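Long-range contacts in 5-dehydro-2-deoxygluconokinase (Bacillus halodurans C-125, PDB 2QCV), which probably uses ATP to phosphorylate 5-dehydro-2-deoxy-D-gluconate on the myo-inositol degradation pathway, as a kinase of the PfkB family: residues F12-I17 against N49-S54; I17-I22 against A122-S127; L293-A298 against E318-I323. All coordinates share one frame; numbering follows the deposited sequence.

Contact 1 of 3, residues F12-I17 against N49-S54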
loop_
_atom_site.group_PDB
_atom_site.type_symbol
_atom_site.label_atom_id
_atom_site.label_comp_id
_atom_site.label_asym_id
_atom_site.label_seq_id
_atom_site.Cartn_x
_atom_site.Cartn_y
_atom_site.Cartn_z
ATOM N N PHE A 12 29.423 -25.746 -9.486
ATOM C CA PHE A 12 28.216 -25.536 -10.298
ATOM C C PHE A 12 28.565 -25.050 -11.721
ATOM O O PHE A 12 29.453 -24.218 -11.918
ATOM C CB PHE A 12 27.310 -24.501 -9.634
ATOM C CG PHE A 12 26.731 -24.968 -8.328
ATOM C CD1 PHE A 12 25.639 -25.821 -8.313
ATOM C CD2 PHE A 12 27.275 -24.569 -7.124
ATOM C CE1 PHE A 12 25.106 -26.271 -7.116
ATOM C CE2 PHE A 12 26.745 -25.036 -5.913
ATOM C CZ PHE A 12 25.670 -25.894 -5.932
ATOM N N ASP A 13 27.815 -25.520 -12.708
ATOM C CA ASP A 13 27.852 -24.903 -14.039
ATOM C C ASP A 13 27.114 -23.557 -14.079
ATOM O O ASP A 13 27.579 -22.614 -14.687
ATOM C CB ASP A 13 27.276 -25.869 -15.059
ATOM C CG ASP A 13 28.121 -27.102 -15.206
ATOM O OD1 ASP A 13 29.277 -26.959 -15.630
ATOM O OD2 ASP A 13 27.627 -28.187 -14.908
ATOM N N LEU A 14 25.972 -23.464 -13.404
ATOM C CA LEU A 14 25.235 -22.223 -13.336
ATOM C C LEU A 14 24.437 -22.144 -12.046
ATOM O O LEU A 14 24.037 -23.178 -11.469
ATOM C CB LEU A 14 24.311 -22.042 -14.536
ATOM C CG LEU A 14 23.020 -22.824 -14.644
ATOM C CD1 LEU A 14 22.162 -22.187 -15.746
ATOM C CD2 LEU A 14 23.300 -24.309 -14.946
ATOM N N ILE A 15 24.264 -20.906 -11.585
ATOM C CA ILE A 15 23.331 -20.552 -10.535
ATOM C C ILE A 15 22.460 -19.444 -11.123
ATOM O O ILE A 15 22.985 -18.465 -11.686
ATOM C CB ILE A 15 24.058 -20.044 -9.277
ATOM C CG1 ILE A 15 24.790 -21.202 -8.617
ATOM C CG2 ILE A 15 23.045 -19.419 -8.283
ATOM C CD1 ILE A 15 25.702 -20.745 -7.432
ATOM N N ALA A 16 21.149 -19.623 -11.063
ATOM C CA ALA A 16 20.202 -18.610 -11.534
ATOM C C ALA A 16 19.571 -17.915 -10.343
ATOM O O ALA A 16 19.473 -18.476 -9.243
ATOM C CB ALA A 16 19.140 -19.219 -12.406
ATOM N N ILE A 17 19.147 -16.678 -10.574
ATOM C CA ILE A 17 18.531 -15.857 -9.533
ATOM C C ILE A 17 17.239 -15.281 -10.079
ATOM O O ILE A 17 17.192 -14.753 -11.183
ATOM C CB ILE A 17 19.492 -14.735 -9.000
ATOM C CG1 ILE A 17 18.840 -13.886 -7.914
ATOM C CG2 ILE A 17 20.047 -13.860 -10.116
ATOM C CD1 ILE A 17 19.854 -13.109 -7.035
ATOM N N ASN A 49 12.943 -22.454 -14.899
ATOM C CA ASN A 49 12.902 -23.266 -16.102
ATOM C C ASN A 49 14.291 -23.480 -16.680
ATOM O O ASN A 49 14.609 -24.562 -17.189
ATOM C CB ASN A 49 12.054 -22.586 -17.190
ATOM C CG ASN A 49 10.609 -22.628 -16.911
ATOM O OD1 ASN A 49 10.121 -23.449 -16.107
ATOM N ND2 ASN A 49 9.871 -21.713 -17.574
ATOM N N ILE A 50 15.106 -22.433 -16.645
ATOM C CA ILE A 50 16.449 -22.519 -17.229
ATOM C C ILE A 50 17.284 -23.519 -16.403
ATOM O O ILE A 50 17.964 -24.374 -16.972
ATOM C CB ILE A 50 17.147 -21.140 -17.332
ATOM C CG1 ILE A 50 16.429 -20.283 -18.373
ATOM C CG2 ILE A 50 18.658 -21.287 -17.736
ATOM C CD1 ILE A 50 16.916 -18.814 -18.425
ATOM N N VAL A 51 17.222 -23.441 -15.082
ATOM C CA VAL A 51 17.999 -24.405 -14.271
ATOM C C VAL A 51 17.457 -25.836 -14.327
ATOM O O VAL A 51 18.239 -26.768 -14.319
ATOM C CB VAL A 51 18.289 -23.995 -12.808
ATOM C CG1 VAL A 51 19.135 -22.680 -12.788
ATOM C CG2 VAL A 51 17.024 -23.920 -11.943
ATOM N N ILE A 52 16.149 -26.008 -14.400
ATOM C CA ILE A 52 15.564 -27.341 -14.555
ATOM C C ILE A 52 15.951 -27.932 -15.919
ATOM O O ILE A 52 16.352 -29.111 -16.045
ATOM C CB ILE A 52 14.041 -27.294 -14.415
ATOM C CG1 ILE A 52 13.611 -26.901 -12.978
ATOM C CG2 ILE A 52 13.414 -28.691 -14.763
ATOM C CD1 ILE A 52 12.089 -26.500 -12.823
ATOM N N GLY A 53 15.862 -27.119 -16.968
ATOM C CA GLY A 53 16.308 -27.566 -18.276
ATOM C C GLY A 53 17.795 -27.911 -18.309
ATOM O O GLY A 53 18.227 -28.883 -18.932
ATOM N N SER A 54 18.610 -27.087 -17.672
ATOM C CA SER A 54 20.029 -27.326 -17.592
ATOM C C SER A 54 20.351 -28.643 -16.894
ATOM O O SER A 54 21.247 -29.375 -17.338
ATOM C CB SER A 54 20.738 -26.176 -16.847
ATOM O OG SER A 54 20.622 -24.968 -17.593
#

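Contact 2 of 3, residues I17-I22 against A122-S127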
loop_
_atom_site.group_PDB
_atom_site.type_symbol
_atom_site.label_atom_id
_atom_site.label_comp_id
_atom_site.label_asym_id
_atom_site.label_seq_id
_atom_site.Cartn_x
_atom_site.Cartn_y
_atom_site.Cartn_z
ATOM N N ILE A 17 19.147 -16.678 -10.574
ATOM C CA ILE A 17 18.531 -15.857 -9.533
ATOM C C ILE A 17 17.239 -15.281 -10.079
ATOM O O ILE A 17 17.192 -14.753 -11.183
ATOM C CB ILE A 17 19.492 -14.735 -9.000
ATOM C CG1 ILE A 17 18.840 -13.886 -7.914
ATOM C CG2 ILE A 17 20.047 -13.860 -10.116
ATOM C CD1 ILE A 17 19.854 -13.109 -7.035
ATOM N N GLY A 18 16.183 -15.439 -9.276
ATOM C CA GLY A 18 14.914 -14.776 -9.516
ATOM C C GLY A 18 13.749 -15.701 -9.185
ATOM O O GLY A 18 13.688 -16.255 -8.094
ATOM N N ARG A 19 12.818 -15.819 -10.134
ATOM C CA ARG A 19 11.512 -16.450 -9.898
ATOM C C ARG A 19 11.479 -17.946 -10.139
ATOM O O ARG A 19 11.837 -18.437 -11.231
ATOM C CB ARG A 19 10.460 -15.825 -10.825
ATOM C CG ARG A 19 9.089 -16.469 -10.756
ATOM C CD ARG A 19 8.065 -15.586 -11.530
ATOM N NE ARG A 19 7.833 -14.378 -10.747
ATOM C CZ ARG A 19 7.389 -13.213 -11.217
ATOM N NH1 ARG A 19 7.044 -13.068 -12.495
ATOM N NH2 ARG A 19 7.259 -12.200 -10.371
ATOM N N ALA A 20 10.942 -18.652 -9.146
ATOM C CA ALA A 20 10.449 -20.015 -9.295
ATOM C C ALA A 20 8.998 -19.968 -8.840
ATOM O O ALA A 20 8.704 -19.547 -7.706
ATOM C CB ALA A 20 11.246 -21.005 -8.466
ATOM N N CYS A 21 8.073 -20.300 -9.742
ATOM C CA CYS A 21 6.671 -20.182 -9.404
ATOM C C CYS A 21 5.900 -21.415 -9.887
ATOM O O CYS A 21 6.482 -22.438 -10.210
ATOM C CB CYS A 21 6.123 -18.879 -9.991
ATOM S SG CYS A 21 6.165 -18.846 -11.716
ATOM N N ILE A 22 4.582 -21.313 -9.868
ATOM C CA ILE A 22 3.700 -22.381 -10.341
ATOM C C ILE A 22 3.121 -22.016 -11.691
ATOM O O ILE A 22 2.530 -20.945 -11.870
ATOM C CB ILE A 22 2.553 -22.617 -9.361
ATOM C CG1 ILE A 22 3.121 -23.049 -7.991
ATOM C CG2 ILE A 22 1.532 -23.709 -9.909
ATOM C CD1 ILE A 22 3.859 -24.379 -8.070
ATOM N N ALA A 122 6.001 -13.960 -3.474
ATOM C CA ALA A 122 7.166 -14.290 -2.681
ATOM C C ALA A 122 8.489 -14.016 -3.421
ATOM O O ALA A 122 9.435 -13.538 -2.810
ATOM C CB ALA A 122 7.102 -15.745 -2.217
ATOM N N ASP A 123 8.579 -14.350 -4.707
ATOM C CA ASP A 123 9.887 -14.244 -5.385
ATOM C C ASP A 123 10.433 -12.819 -5.449
ATOM O O ASP A 123 11.638 -12.636 -5.561
ATOM C CB ASP A 123 9.892 -14.902 -6.737
ATOM C CG ASP A 123 8.980 -14.211 -7.748
ATOM O OD1 ASP A 123 9.374 -13.171 -8.290
ATOM O OD2 ASP A 123 7.927 -14.778 -8.063
ATOM N N LEU A 124 9.537 -11.843 -5.356
ATOM C CA LEU A 124 9.910 -10.438 -5.434
ATOM C C LEU A 124 10.444 -9.909 -4.112
ATOM O O LEU A 124 11.011 -8.831 -4.098
ATOM C CB LEU A 124 8.718 -9.589 -5.901
ATOM C CG LEU A 124 8.225 -9.860 -7.336
ATOM C CD1 LEU A 124 6.944 -9.011 -7.615
ATOM C CD2 LEU A 124 9.318 -9.593 -8.321
ATOM N N TYR A 125 10.303 -10.676 -3.027
ATOM C CA TYR A 125 10.813 -10.301 -1.716
ATOM C C TYR A 125 12.193 -10.869 -1.386
ATOM O O TYR A 125 12.653 -10.715 -0.274
ATOM C CB TYR A 125 9.780 -10.675 -0.638
ATOM C CG TYR A 125 8.632 -9.719 -0.722
ATOM C CD1 TYR A 125 8.726 -8.485 -0.093
ATOM C CD2 TYR A 125 7.522 -9.974 -1.526
ATOM C CE1 TYR A 125 7.745 -7.559 -0.199
ATOM C CE2 TYR A 125 6.488 -9.032 -1.634
ATOM C CZ TYR A 125 6.620 -7.828 -0.970
ATOM O OH TYR A 125 5.646 -6.866 -1.027
ATOM N N LEU A 126 12.836 -11.534 -2.338
ATOM C CA LEU A 126 14.239 -11.883 -2.193
ATOM C C LEU A 126 14.991 -10.572 -1.963
ATOM O O LEU A 126 14.745 -9.569 -2.653
ATOM C CB LEU A 126 14.777 -12.582 -3.463
ATOM C CG LEU A 126 16.244 -12.995 -3.484
ATOM C CD1 LEU A 126 16.472 -14.176 -2.490
ATOM C CD2 LEU A 126 16.697 -13.309 -4.956
ATOM N N SER A 127 15.843 -10.569 -0.970
ATOM C CA SER A 127 16.483 -9.353 -0.512
ATOM C C SER A 127 17.999 -9.511 -0.569
ATOM O O SER A 127 18.510 -10.631 -0.565
ATOM C CB SER A 127 16.021 -9.026 0.909
ATOM O OG SER A 127 16.660 -9.907 1.820
HETATM O O HOH W 1 13.200 -14.860 -5.765
#

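Contact 3 of 3, residues L293-A298 against E318-I323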
loop_
_atom_site.group_PDB
_atom_site.type_symbol
_atom_site.label_atom_id
_atom_site.label_comp_id
_atom_site.label_asym_id
_atom_site.label_seq_id
_atom_site.Cartn_x
_atom_site.Cartn_y
_atom_site.Cartn_z
ATOM N N LEU A 293 24.199 -21.926 -30.841
ATOM C CA LEU A 293 22.963 -21.390 -31.419
ATOM C C LEU A 293 22.015 -22.498 -31.917
ATOM O O LEU A 293 20.785 -22.371 -31.767
ATOM C CB LEU A 293 23.288 -20.392 -32.531
ATOM C CG LEU A 293 24.005 -19.090 -32.177
ATOM C CD1 LEU A 293 24.448 -18.357 -33.492
ATOM C CD2 LEU A 293 23.132 -18.155 -31.282
ATOM N N LYS A 294 22.572 -23.593 -32.450
ATOM C CA LYS A 294 21.740 -24.709 -32.921
ATOM C C LYS A 294 21.119 -25.451 -31.751
ATOM O O LYS A 294 19.950 -25.834 -31.783
ATOM C CB LYS A 294 22.572 -25.687 -33.735
ATOM C CG LYS A 294 23.247 -25.083 -34.943
ATOM C CD LYS A 294 23.876 -26.122 -35.874
ATOM C CE LYS A 294 24.812 -25.459 -36.912
ATOM N NZ LYS A 294 24.105 -24.388 -37.672
ATOM N N TYR A 295 21.905 -25.673 -30.701
ATOM C CA TYR A 295 21.380 -26.276 -29.496
ATOM C C TYR A 295 20.230 -25.472 -28.903
ATOM O O TYR A 295 19.240 -26.068 -28.544
ATOM C CB TYR A 295 22.483 -26.490 -28.454
ATOM C CG TYR A 295 23.250 -27.769 -28.656
ATOM C CD1 TYR A 295 24.187 -27.902 -29.705
ATOM C CD2 TYR A 295 23.089 -28.841 -27.785
ATOM C CE1 TYR A 295 24.894 -29.057 -29.871
ATOM C CE2 TYR A 295 23.823 -30.057 -27.967
ATOM C CZ TYR A 295 24.718 -30.136 -29.009
ATOM O OH TYR A 295 25.456 -31.278 -29.237
ATOM N N GLY A 296 20.346 -24.147 -28.822
ATOM C CA GLY A 296 19.282 -23.334 -28.232
ATOM C C GLY A 296 18.033 -23.412 -29.109
ATOM O O GLY A 296 16.914 -23.612 -28.622
ATOM N N SER A 297 18.238 -23.283 -30.410
ATOM C CA SER A 297 17.123 -23.326 -31.329
ATOM C C SER A 297 16.416 -24.680 -31.358
ATOM O O SER A 297 15.175 -24.743 -31.375
ATOM C CB SER A 297 17.586 -22.953 -32.744
ATOM O OG SER A 297 18.344 -21.782 -32.722
ATOM N N ALA A 298 17.177 -25.766 -31.363
ATOM C CA ALA A 298 16.582 -27.100 -31.368
ATOM C C ALA A 298 15.777 -27.369 -30.085
ATOM O O ALA A 298 14.667 -27.930 -30.112
ATOM C CB ALA A 298 17.703 -28.187 -31.585
ATOM N N GLU A 318 17.568 -35.823 -27.704
ATOM C CA GLU A 318 16.500 -35.274 -28.540
ATOM C C GLU A 318 16.996 -34.048 -29.302
ATOM O O GLU A 318 16.711 -33.896 -30.487
ATOM C CB GLU A 318 15.282 -34.851 -27.721
ATOM C CG GLU A 318 14.457 -35.992 -27.230
ATOM C CD GLU A 318 13.383 -35.550 -26.268
ATOM O OE1 GLU A 318 13.635 -34.647 -25.436
ATOM O OE2 GLU A 318 12.272 -36.120 -26.344
ATOM N N ILE A 319 17.709 -33.171 -28.598
ATOM C CA ILE A 319 18.289 -31.959 -29.227
ATOM C C ILE A 319 19.215 -32.368 -30.362
ATOM O O ILE A 319 19.108 -31.858 -31.466
ATOM C CB ILE A 319 19.046 -31.060 -28.196
ATOM C CG1 ILE A 319 18.052 -30.423 -27.216
ATOM C CG2 ILE A 319 19.906 -29.981 -28.909
ATOM C CD1 ILE A 319 18.660 -29.894 -25.920
ATOM N N GLU A 320 20.112 -33.305 -30.103
ATOM C CA GLU A 320 21.120 -33.696 -31.109
ATOM C C GLU A 320 20.515 -34.397 -32.347
ATOM O O GLU A 320 20.948 -34.157 -33.483
ATOM C CB GLU A 320 22.242 -34.482 -30.456
ATOM C CG GLU A 320 23.091 -33.557 -29.603
ATOM C CD GLU A 320 24.177 -34.230 -28.795
ATOM O OE1 GLU A 320 24.176 -35.476 -28.703
ATOM O OE2 GLU A 320 25.042 -33.484 -28.251
ATOM N N ALA A 321 19.487 -35.206 -32.126
ATOM C CA ALA A 321 18.777 -35.850 -33.203
ATOM C C ALA A 321 18.084 -34.801 -34.108
ATOM O O ALA A 321 18.033 -34.943 -35.341
ATOM C CB ALA A 321 17.758 -36.823 -32.627
ATOM N N LEU A 322 17.536 -33.767 -33.488
ATOM C CA LEU A 322 16.833 -32.720 -34.238
ATOM C C LEU A 322 17.847 -31.918 -35.049
ATOM O O LEU A 322 17.587 -31.573 -36.214
ATOM C CB LEU A 322 15.983 -31.833 -33.299
ATOM C CG LEU A 322 15.023 -30.889 -34.022
ATOM C CD1 LEU A 322 13.872 -31.697 -34.657
ATOM C CD2 LEU A 322 14.498 -29.745 -33.102
ATOM N N ILE A 323 18.994 -31.626 -34.431
ATOM C CA ILE A 323 20.098 -30.933 -35.141
ATOM C C ILE A 323 20.579 -31.764 -36.336
ATOM O O ILE A 323 20.758 -31.231 -37.437
ATOM C CB ILE A 323 21.273 -30.590 -34.207
ATOM C CG1 ILE A 323 20.836 -29.549 -33.158
ATOM C CG2 ILE A 323 22.483 -30.065 -35.018
ATOM C CD1 ILE A 323 21.931 -29.252 -32.079
#

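Contact 1 of 3, residues F12-I17 against N49-S54
Strand 12-17 and helix 46-56 belong to the ribokinase-like α/β fold of the PfkB kinases, in which helices cover the faces of a mostly parallel sheet. The two run nearly antiparallel here, at 158°, with 8.7 Å between the axes of strand residues 14-17 and helix residues 49-54. Leu14 carries the largest share of the contact. From CB, which points at the helix, its chi1 of 75° sets CG in the crowded position between the backbone N and the carbonyl carbon. Leu14 CD1 comes 3.7 Å from Ser54 OG. The Leu14 and Ile50 side chains cross at about a right angle, with CD1 4.1 Å from Ile50 CG2. Leu14 CD2 settles 3.7 Å from Ser54 CB. Two residues along, Ala16 has only a methyl to offer, and Val51 reaches in to meet it: the CB of Ala16 and CG1 of Val51 are 3.5 Å apart, tighter than usual for two carbons. Ala61 and Phe63 of the neighbouring strand 61-67 also touch Val51. The hydroxyl facing Leu14 is occupied within its own helix, since Ser54 OG donates to Ile50 O at 2.8 Å, from above the carbonyl plane; Ile50 O also accepts from Ser54 N.

Contact 2 of 3, residues I17-I22 against A122-S127
A salt bridge joins two of the crossings of the chain between the large sheet and the small four-stranded sheet that forms the lid in the ribokinase-like fold: residues 17-22 lead from strand 12-17 into lid strand 21-26, and residues 122-127 follow lid strand 111-117. Arg19 NE donates to Asp123 OD2 at 2.7 Å with an N-H...O angle of 163°. A second bond, from Arg19 NH2 to Asp123 OD1 at 3.1 Å, is weak and bent. This fits the turn between the flat groups: the carboxylate lies at the edge of the guanidinium, yet the planes are 64° apart, so NE meets OD2 from above the carboxylate plane and the flat two-pronged pairing is not reached. Leu124 adds its CD2, 3.9 Å from Arg19 NH2.

With CG anti to the backbone N and the chain extended through chi2, Arg19 CG and CD run past Asp123 OD2; the bend at chi3 (-71°) then brings NE to that oxygen. Asp123 answers with CG in the crowded position between its own N and carbonyl carbon.

Around the ion pair, a water lies 2.8 Å from Gly18 O and 2.7 Å from Asp123 O, bridging the two segments by hydrogen bonds to both carbonyl oxygens. The backbone angles of Gly18 would drive a beta carbon into the carbonyl oxygen of Ile17, which suits glycine. Beyond the water, Leu126 CD2 packs 3.7 Å from Ile17 CG1, the two side chains crossing obliquely. Farther out, Ile17 and Gly18 form backbone hydrogen bonds with Leu143 and Ile64 of the flanking strands, while Tyr125 O accepts from Lys66 NZ. The short 3-10 turn presenting Asp123 is itself closed by Tyr125 N donating to Ala122 O at 3.0 Å.

Contact 3 of 3, residues L293-A298 against E318-I323
Helix residues 293-298 and 318-323 cross steeply, at 106°, their axes 9.2 Å apart at closest approach and their CA atoms nearest at Ala298 and Ile319, 5.6 Å apart. The small side chain of Ala298 is consistent with this closeness. Its CB is met by Ile319, Leu322 and Ile323 together, with Ile323 CG1 3.8 Å from Ala298 CB, while Leu322 CD2 reaches past the methyl to lie 3.5 Å from Ala298 O.

Tyr295 extends the contact to one flank. Over one face of its ring, shifted toward the rim, sits the CD1 methyl of Ile323, a CH-pi contact with the methyl carbon 3.9 Å from the ring centroid and 24° off the normal. Ile319 CG2 comes obliquely to the ring, 3.6 Å from Tyr295 CD2.

Both helices belong to the C-terminal part of the ribokinase-like α/β fold. Helix 289-305 lies against the large sheet, where Leu293 touches Ser246 and Ala248 of strand 246-250, and against helix 271-284, whose Ala282 touches Tyr295; helix 316-325 packs across helix 289-305.

At the ring's far edge Tyr295 OH donates to Glu320 OE2 in a very short hydrogen bond of 2.5 Å. The oxygen uses its anti lone pair, turned away from the other carboxylate oxygen, and the carboxylate stands almost upright to the ring, the planes 85° apart. Such a short bond to a carboxylate would probably polarise the phenol O-H. An alanine in place of Tyr295 would remove ring and hydroxyl together, and would probably loosen the crossing by costing Ile323 CD1 its flat platform and Glu320 OE2 this donor. On the side of helix 289-305 toward Tyr275 and Tyr261, the hydroxyl of Ser297 folds back onto its own helix, OG donating to Leu293 O at 2.7 Å.

Overall arrangement
Contacts 1 and 2 share Ile17, where the strand of the large sheet gives way to the passage into the lid; their centres are 14 Å apart and their segments alternate along the chain. Contact 3 has its centre 18 Å from that of contact 1 and 30 Å from that of contact 2, across the chain's centre. Helix 271-284 links contacts 1 and 3; its start holds the Gly-Ala-Gly-Asp motif, whose aspartate, Asp273 here and bonded by Asn49, serves as the base in relatives, so contact 1 probably lies beside the catalytic site. A triethylene glycol about 5 Å from the Ile50 side chain, probably from the crystallisation liquor, is consistent with a pocket there.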